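PDB 6SJL: putative type VI secretion protein from Escherichia coli, which forms the trimeric VgrG spike at the tip of the type VI secretion system and carries the bound Tle1 effector. Local coordinates for the interface of chains A and B. Residues are numbered along the deposited sequence; one frame, centred on the assembly and turned at random. Chains: chain A/B, Putative type VI secretion protein.

The interface of chains A and B. Residues chain A 628-630, 634, 636; chain B 636-638.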
loop_
_atom_site.group_PDB
_atom_site.type_symbol
_atom_site.label_atom_id
_atom_site.label_comp_id
_atom_site.label_asym_id
_atom_site.label_seq_id
_atom_site.Cartn_x
_atom_site.Cartn_y
_atom_site.Cartn_z
ATOM N N LEU A 628 -10.265 22.529 1.117
ATOM C CA LEU A 628 -10.325 22.670 -0.325
ATOM C C LEU A 628 -11.413 21.762 -0.859
ATOM O O LEU A 628 -11.341 20.550 -0.689
ATOM C CB LEU A 628 -8.995 22.313 -0.966
ATOM C CG LEU A 628 -7.751 22.831 -0.291
ATOM C CD1 LEU A 628 -6.590 22.359 -1.080
ATOM C CD2 LEU A 628 -7.787 24.300 -0.299
ATOM N N HIS A 629 -12.409 22.339 -1.496
ATOM C CA HIS A 629 -13.478 21.562 -2.085
ATOM C C HIS A 629 -13.714 22.013 -3.509
ATOM O O HIS A 629 -13.762 23.205 -3.790
ATOM C CB HIS A 629 -14.765 21.685 -1.295
ATOM C CG HIS A 629 -15.908 20.943 -1.905
ATOM N ND1 HIS A 629 -16.943 21.568 -2.557
ATOM C CD2 HIS A 629 -16.154 19.619 -1.993
ATOM C CE1 HIS A 629 -17.789 20.661 -2.998
ATOM N NE2 HIS A 629 -17.331 19.470 -2.672
ATOM N N ALA A 630 -13.851 21.055 -4.409
ATOM C CA ALA A 630 -14.247 21.345 -5.744
ATOM C C ALA A 630 -15.280 20.300 -6.122
ATOM O O ALA A 630 -15.033 19.108 -5.941
ATOM C CB ALA A 630 -13.079 21.312 -6.709
ATOM N N ILE A 634 -10.211 17.693 -7.943
ATOM C CA ILE A 634 -9.053 18.501 -7.600
ATOM C C ILE A 634 -7.823 17.818 -8.149
ATOM O O ILE A 634 -7.638 16.621 -7.948
ATOM C CB ILE A 634 -8.898 18.707 -6.084
ATOM C CG1 ILE A 634 -10.107 19.396 -5.498
ATOM C CG2 ILE A 634 -7.689 19.549 -5.793
ATOM C CD1 ILE A 634 -10.291 19.089 -4.108
ATOM N N MET A 636 -3.733 18.175 -7.884
ATOM C CA MET A 636 -2.567 18.762 -7.247
ATOM C C MET A 636 -1.351 18.204 -7.971
ATOM O O MET A 636 -0.919 17.091 -7.689
ATOM C CB MET A 636 -2.554 18.418 -5.768
ATOM C CG MET A 636 -1.678 19.268 -4.925
ATOM S SD MET A 636 -2.000 19.009 -3.189
ATOM C CE MET A 636 -0.582 18.041 -2.727
ATOM N N MET B 636 -8.849 17.966 1.622
ATOM C CA MET B 636 -8.967 18.155 0.187
ATOM C C MET B 636 -10.034 17.181 -0.275
ATOM O O MET B 636 -9.753 16.002 -0.466
ATOM C CB MET B 636 -7.635 17.890 -0.491
ATOM C CG MET B 636 -7.428 18.583 -1.781
ATOM S SD MET B 636 -5.746 18.377 -2.358
ATOM C CE MET B 636 -5.915 16.898 -3.329
ATOM N N VAL B 637 -11.256 17.655 -0.444
ATOM C CA VAL B 637 -12.370 16.767 -0.730
ATOM C C VAL B 637 -13.028 17.177 -2.033
ATOM O O VAL B 637 -12.944 18.326 -2.460
ATOM C CB VAL B 637 -13.400 16.731 0.419
ATOM C CG1 VAL B 637 -12.797 16.076 1.634
ATOM C CG2 VAL B 637 -13.897 18.105 0.756
ATOM N N SER B 638 -13.667 16.214 -2.677
ATOM C CA SER B 638 -14.430 16.437 -3.890
ATOM C C SER B 638 -15.327 15.239 -4.085
ATOM O O SER B 638 -15.035 14.159 -3.586
ATOM C CB SER B 638 -13.530 16.619 -5.102
ATOM O OG SER B 638 -14.296 16.893 -6.243
#
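B:Met636 and B:Val637, on strand 634-638 of chain B, pair in parallel with A:Leu628 and A:His629 on strand 626-630 of chain A, and B:Ser638 continues the register opposite A:Ala630. This intermolecular sheet belongs to the intertwined, trimeric beta-helical needle typical of VgrG spikes, in which strands of different chains follow one another along the shaft. The backbone N of B:Val637 donates to the carbonyl O of A:Leu628 at 2.9 Å, with 162° at the hydrogen. A weak one, 3.5 Å from A:Ala630 N to B:Val637 O, continues the pairing.

Side chains alternate between the two faces of the sheet. On one, B:Met636 lies among A:Leu628, A:Ile634 and A:Met636. Its CG is set anti to the backbone N (chi1 -154°), which carries the thioether away from its own strand and into this apolar group. There CG meets A:Ile634 CD1 at 3.7 Å and A:Leu628 CD1 at 3.9 Å, the leucine branch slanting across the methionine chain. The chain bends at chi3 (90°), and the S–CE bond lies beside A:Ile634 CG2, with CE 4.0 Å from it. The sulfur also faces its counterpart in the other chain, B:Met636 SD to A:Met636 SD being 3.9 Å, so equivalent methionines of two subunits meet, probably in the interior of the trimeric needle.

B:Val637 points to the opposite face, where its CG2 touches the ring carbon CD2 of A:His629 at 3.9 Å. These two side chains run roughly perpendicular to each other.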